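Local coordinates for protein amidohydrolase (Pseudomonas aeruginosa, PDB 2I5G) that belongs to the M19 membrane dipeptidase family and is probably a metal-dependent dipeptidase, at residues A[7-12]-A[306-311]; A[242-247]-A[312-317]. The protein carries 2 engineered substitutions. All coordinates share one frame; numbering follows the deposited sequence.

Contact 1 (A[7-12]-A[306-311]); sequences HADSIV and VVRKVM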
loop_
_atom_site.group_PDB
_atom_site.type_symbol
_atom_site.label_atom_id
_atom_site.label_comp_id
_atom_site.label_asym_id
_atom_site.label_seq_id
_atom_site.Cartn_x
_atom_site.Cartn_y
_atom_site.Cartn_z
ATOM N N HIS A 7 -19.477 -6.398 38.996
ATOM C CA HIS A 7 -18.680 -6.951 37.915
ATOM C C HIS A 7 -19.341 -8.258 37.461
ATOM O O HIS A 7 -19.511 -8.501 36.266
ATOM C CB HIS A 7 -17.256 -7.223 38.420
ATOM C CG HIS A 7 -16.278 -7.581 37.343
ATOM N ND1 HIS A 7 -15.636 -6.633 36.574
ATOM C CD2 HIS A 7 -15.826 -8.783 36.912
ATOM C CE1 HIS A 7 -14.832 -7.236 35.717
ATOM N NE2 HIS A 7 -14.927 -8.540 35.901
ATOM N N ALA A 8 -19.730 -9.087 38.426
ATOM C CA ALA A 8 -20.354 -10.371 38.132
ATOM C C ALA A 8 -21.676 -10.225 37.394
ATOM O O ALA A 8 -21.923 -10.921 36.415
ATOM C CB ALA A 8 -20.565 -11.158 39.421
ATOM N N ASP A 9 -22.524 -9.326 37.875
ATOM C CA ASP A 9 -23.825 -9.089 37.263
ATOM C C ASP A 9 -23.687 -8.071 36.135
ATOM O O ASP A 9 -24.598 -7.280 35.887
ATOM C CB ASP A 9 -24.806 -8.556 38.316
ATOM C CG ASP A 9 -26.242 -8.487 37.806
ATOM O OD1 ASP A 9 -26.861 -9.556 37.614
ATOM O OD2 ASP A 9 -26.753 -7.364 37.594
ATOM N N SER A 10 -22.555 -8.088 35.439
ATOM C CA SER A 10 -22.359 -7.122 34.367
ATOM C C SER A 10 -21.709 -7.670 33.106
ATOM O O SER A 10 -21.032 -8.702 33.126
ATOM C CB SER A 10 -21.543 -5.935 34.886
ATOM O OG SER A 10 -21.579 -4.860 33.967
ATOM N N ILE A 11 -21.940 -6.965 32.002
ATOM C CA ILE A 11 -21.378 -7.324 30.710
ATOM C C ILE A 11 -20.029 -6.637 30.620
ATOM O O ILE A 11 -19.961 -5.416 30.502
ATOM C CB ILE A 11 -22.240 -6.800 29.551
ATOM C CG1 ILE A 11 -23.634 -7.419 29.616
ATOM C CG2 ILE A 11 -21.567 -7.113 28.219
ATOM C CD1 ILE A 11 -23.622 -8.922 29.511
ATOM N N VAL A 12 -18.951 -7.407 30.701
ATOM C CA VAL A 12 -17.632 -6.804 30.605
ATOM C C VAL A 12 -17.053 -7.153 29.245
ATOM O O VAL A 12 -17.081 -8.309 28.815
ATOM C CB VAL A 12 -16.690 -7.269 31.767
ATOM C CG1 VAL A 12 -17.422 -8.237 32.687
ATOM C CG2 VAL A 12 -15.414 -7.883 31.215
ATOM N N VAL A 306 -22.928 4.398 35.356
ATOM C CA VAL A 306 -21.859 4.788 34.450
ATOM C C VAL A 306 -20.865 3.637 34.352
ATOM O O VAL A 306 -20.386 3.314 33.273
ATOM C CB VAL A 306 -21.121 6.057 34.941
ATOM C CG1 VAL A 306 -19.996 6.414 33.965
ATOM C CG2 VAL A 306 -22.095 7.221 35.064
ATOM N N VAL A 307 -20.551 3.017 35.483
ATOM C CA VAL A 307 -19.620 1.896 35.487
ATOM C C VAL A 307 -20.078 0.799 34.520
ATOM O O VAL A 307 -19.280 0.310 33.723
ATOM C CB VAL A 307 -19.473 1.287 36.904
ATOM C CG1 VAL A 307 -18.547 0.075 36.858
ATOM C CG2 VAL A 307 -18.929 2.335 37.867
ATOM N N ARG A 308 -21.352 0.413 34.582
ATOM C CA ARG A 308 -21.864 -0.621 33.684
ATOM C C ARG A 308 -21.475 -0.211 32.267
ATOM O O ARG A 308 -21.054 -1.037 31.452
ATOM C CB ARG A 308 -23.393 -0.713 33.739
ATOM C CG ARG A 308 -24.039 -0.459 35.089
ATOM C CD ARG A 308 -24.154 -1.704 35.950
ATOM N NE ARG A 308 -24.793 -2.811 35.248
ATOM C CZ ARG A 308 -25.306 -3.881 35.848
ATOM N NH1 ARG A 308 -25.273 -3.993 37.169
ATOM N NH2 ARG A 308 -25.831 -4.857 35.120
ATOM N N LYS A 309 -21.628 1.080 31.986
ATOM C CA LYS A 309 -21.316 1.640 30.675
ATOM C C LYS A 309 -19.879 1.365 30.276
ATOM O O LYS A 309 -19.613 0.611 29.344
ATOM C CB LYS A 309 -21.518 3.157 30.669
ATOM C CG LYS A 309 -22.835 3.643 31.221
ATOM C CD LYS A 309 -23.987 3.169 30.377
ATOM C CE LYS A 309 -25.171 4.098 30.554
ATOM N NZ LYS A 309 -24.793 5.507 30.241
ATOM N N VAL A 310 -18.957 1.993 30.997
ATOM C CA VAL A 310 -17.539 1.866 30.719
ATOM C C VAL A 310 -17.036 0.433 30.687
ATOM O O VAL A 310 -16.122 0.119 29.931
ATOM C CB VAL A 310 -16.706 2.664 31.739
ATOM C CG1 VAL A 310 -15.236 2.588 31.374
ATOM C CG2 VAL A 310 -17.168 4.113 31.763
HETATM N N MSE A 311 -17.626 -0.446 31.484
HETATM C CA MSE A 311 -17.151 -1.822 31.492
HETATM C C MSE A 311 -17.621 -2.670 30.316
HETATM O O MSE A 311 -17.015 -3.705 30.024
HETATM C CB MSE A 311 -17.502 -2.513 32.817
HETATM C CG MSE A 311 -16.762 -1.947 34.029
HETATM SE SE MSE A 311 -14.835 -1.755 33.764
HETATM C CE MSE A 311 -14.333 -3.618 33.671
HETATM O O HOH W 1 -21.540 -3.419 31.977
#

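Contact 2 (A[242-247]-A[312-317]); sequences DAIGIG and GENWVR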
loop_
_atom_site.group_PDB
_atom_site.type_symbol
_atom_site.label_atom_id
_atom_site.label_comp_id
_atom_site.label_asym_id
_atom_site.label_seq_id
_atom_site.Cartn_x
_atom_site.Cartn_y
_atom_site.Cartn_z
ATOM N N ASP A 242 -21.382 8.068 27.102
ATOM C CA ASP A 242 -21.964 7.145 26.136
ATOM C C ASP A 242 -21.008 6.699 25.030
ATOM O O ASP A 242 -21.314 5.770 24.284
ATOM C CB ASP A 242 -23.220 7.761 25.525
ATOM C CG ASP A 242 -24.411 7.725 26.474
ATOM O OD1 ASP A 242 -25.431 8.379 26.169
ATOM O OD2 ASP A 242 -24.332 7.034 27.515
ATOM N N ALA A 243 -19.845 7.339 24.938
ATOM C CA ALA A 243 -18.877 6.991 23.904
ATOM C C ALA A 243 -17.519 6.514 24.434
ATOM O O ALA A 243 -16.503 6.629 23.744
ATOM C CB ALA A 243 -18.676 8.181 22.988
ATOM N N ILE A 244 -17.504 5.966 25.647
ATOM C CA ILE A 244 -16.260 5.502 26.248
ATOM C C ILE A 244 -16.327 4.036 26.682
ATOM O O ILE A 244 -17.365 3.556 27.122
ATOM C CB ILE A 244 -15.890 6.376 27.465
ATOM C CG1 ILE A 244 -14.493 6.027 27.958
ATOM C CG2 ILE A 244 -16.900 6.166 28.588
ATOM C CD1 ILE A 244 -14.067 6.828 29.159
ATOM N N GLY A 245 -15.207 3.334 26.551
ATOM C CA GLY A 245 -15.153 1.934 26.927
ATOM C C GLY A 245 -13.732 1.480 27.217
ATOM O O GLY A 245 -12.802 2.291 27.241
ATOM N N ILE A 246 -13.563 0.177 27.428
ATOM C CA ILE A 246 -12.253 -0.384 27.724
ATOM C C ILE A 246 -11.593 -1.080 26.537
ATOM O O ILE A 246 -12.259 -1.754 25.753
ATOM C CB ILE A 246 -12.349 -1.387 28.894
ATOM C CG1 ILE A 246 -12.681 -0.633 30.177
ATOM C CG2 ILE A 246 -11.039 -2.152 29.061
ATOM C CD1 ILE A 246 -11.686 0.467 30.517
ATOM N N GLY A 247 -10.278 -0.893 26.427
ATOM C CA GLY A 247 -9.468 -1.510 25.382
ATOM C C GLY A 247 -8.072 -1.720 25.970
ATOM O O GLY A 247 -7.102 -1.082 25.555
ATOM N N GLY A 312 -18.680 -2.244 29.628
ATOM C CA GLY A 312 -19.144 -3.035 28.502
ATOM C C GLY A 312 -20.395 -2.592 27.769
ATOM O O GLY A 312 -20.425 -2.614 26.538
ATOM N N GLU A 313 -21.433 -2.201 28.501
ATOM C CA GLU A 313 -22.677 -1.770 27.869
ATOM C C GLU A 313 -22.472 -0.844 26.676
ATOM O O GLU A 313 -23.118 -1.012 25.647
ATOM C CB GLU A 313 -23.588 -1.092 28.892
ATOM C CG GLU A 313 -24.132 -2.042 29.945
ATOM C CD GLU A 313 -25.231 -1.421 30.787
ATOM O OE1 GLU A 313 -25.823 -2.146 31.621
ATOM O OE2 GLU A 313 -25.503 -0.209 30.617
ATOM N N ASN A 314 -21.578 0.130 26.810
ATOM C CA ASN A 314 -21.315 1.062 25.724
ATOM C C ASN A 314 -20.772 0.361 24.473
ATOM O O ASN A 314 -21.152 0.699 23.349
ATOM C CB ASN A 314 -20.339 2.153 26.184
ATOM C CG ASN A 314 -21.021 3.249 27.008
ATOM O OD1 ASN A 314 -22.195 3.138 27.369
ATOM N ND2 ASN A 314 -20.278 4.310 27.306
ATOM N N TRP A 315 -19.886 -0.612 24.660
ATOM C CA TRP A 315 -19.332 -1.329 23.524
ATOM C C TRP A 315 -20.441 -2.052 22.788
ATOM O O TRP A 315 -20.482 -2.066 21.556
ATOM C CB TRP A 315 -18.294 -2.349 23.980
ATOM C CG TRP A 315 -16.891 -1.926 23.723
ATOM C CD1 TRP A 315 -15.866 -1.897 24.626
ATOM C CD2 TRP A 315 -16.340 -1.484 22.475
ATOM N NE1 TRP A 315 -14.710 -1.466 24.016
ATOM C CE2 TRP A 315 -14.975 -1.206 22.697
ATOM C CE3 TRP A 315 -16.869 -1.298 21.191
ATOM C CZ2 TRP A 315 -14.128 -0.749 21.678
ATOM C CZ3 TRP A 315 -16.028 -0.842 20.180
ATOM C CH2 TRP A 315 -14.672 -0.574 20.432
ATOM N N VAL A 316 -21.346 -2.652 23.552
ATOM C CA VAL A 316 -22.452 -3.390 22.963
ATOM C C VAL A 316 -23.352 -2.501 22.103
ATOM O O VAL A 316 -23.733 -2.885 20.999
ATOM C CB VAL A 316 -23.304 -4.077 24.056
ATOM C CG1 VAL A 316 -24.469 -4.813 23.418
ATOM C CG2 VAL A 316 -22.444 -5.048 24.850
ATOM N N ARG A 317 -23.676 -1.314 22.607
ATOM C CA ARG A 317 -24.536 -0.377 21.886
ATOM C C ARG A 317 -23.989 0.067 20.525
ATOM O O ARG A 317 -24.746 0.182 19.558
ATOM C CB ARG A 317 -24.813 0.852 22.755
ATOM C CG ARG A 317 -25.596 1.945 22.047
ATOM C CD ARG A 317 -26.246 2.893 23.042
ATOM N NE ARG A 317 -27.236 2.204 23.870
ATOM C CZ ARG A 317 -28.350 1.644 23.402
ATOM N NH1 ARG A 317 -28.630 1.687 22.104
ATOM N NH2 ARG A 317 -29.183 1.034 24.234
#

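Contact 1 (A[7-12]-A[306-311])
V12 and M311 bring the two backbones closest, their CA atoms 5.1 Å apart, where the chain leaving helix 5-8 for strand 13-17 of the TIM-barrel-clan fold is held against the C-terminal helix 304-323. V12 CA points a C-H at M311 O (3.2 Å, 147° at the hydrogen), and the backbone of M311 is also hydrogen-bonded to that of I13. R308, about one turn earlier on the helix, lies opposite S10 (CA atoms 6.6 Å apart). A water joins the backbones between these points, donating to I11 O and R308 O and hydrogen-bonding S10 OG. R308 reaches across with a side chain bent about CB-CG (chi2 -88°, which places CD) and again about CG-CD. Its NH2 lies 3.6 Å from D9 OD2, a long salt bridge at the guanidinium edge, with carboxylate and guanidinium planes turned 69° apart. S10 OG sits over a face of the same guanidinium, 4.0 Å from NE. On the buried side, the selenomethionine M311 curls so that its CE comes to the H7 edge at CE1 (4.2 Å), the two side chains crossing at about a right angle. V12 CG1 lies over one face of that ring, offset toward the rim. H7 is fixed by G32 O at NE2 and T294 OG1 at ND1. Thus a methyl-to-ring-edge van der Waals contact inside gives way outward to a water bridge and a long ion pair with exposed D9, consistent with a modest electrostatic hold.

Contact 2 (A[242-247]-A[312-317])
N314 projects from helix 304-323 onto the backbone of 242-247. Its CB packs 3.4 Å from I244 O. CG, turned beside the backbone N (chi1 -79°), lies 3.7 Å from both I244 O and D242 O. At the tip, OD1 is 4.1 Å from D242 O, while ND2 donates to I244 O (3.0 Å, 147°), meeting a lone pair in the carbonyl plane although the acceptor is tilted somewhat out of the amide plane. ND2 also hydrogen-bonds E241 O, so the one amide nitrogen holds two backbone carbonyls, E241 O before the strand and I244 O in it. The family belongs to the TIM-barrel clan, and 244-246 is the third strand of the parallel group 177-181, 207-210 and 244-246: G245 pairs with V208 and V210, whereas I244 O and I246 O turn to the C-terminal helix. W315 supplies the second donor. Its NE1 bonds I246 O (3.0 Å, 159°), which lies at the indole edge in the ring plane, with NE1 tilted from the plane of that carbonyl. G245, lacking a side chain, lies obliquely beside the indole, its C 4.5 Å from NE1, and the ring of F207 meets W315.

From the N terminus, segment 7-12 leads off helix 5-8 into strand 13-17, and contact 1 closes almost the whole chain by bringing it against 306-311. Contact 2 starts within that loop, at strand 244-246, but ends beyond it at 312-317, so the two closures cross. Both end on helix 304-323, in consecutive segments, with their centres about 9 Å apart. They touch directly: K309 NZ bridges to D242 OD2 at 3.2 Å, and V310 CG2 packs on I244 CG2. The C-terminal helix thereby joins the start of the chain to a late barrel strand, and backbone pairing of I246 with G15 links those two regions themselves.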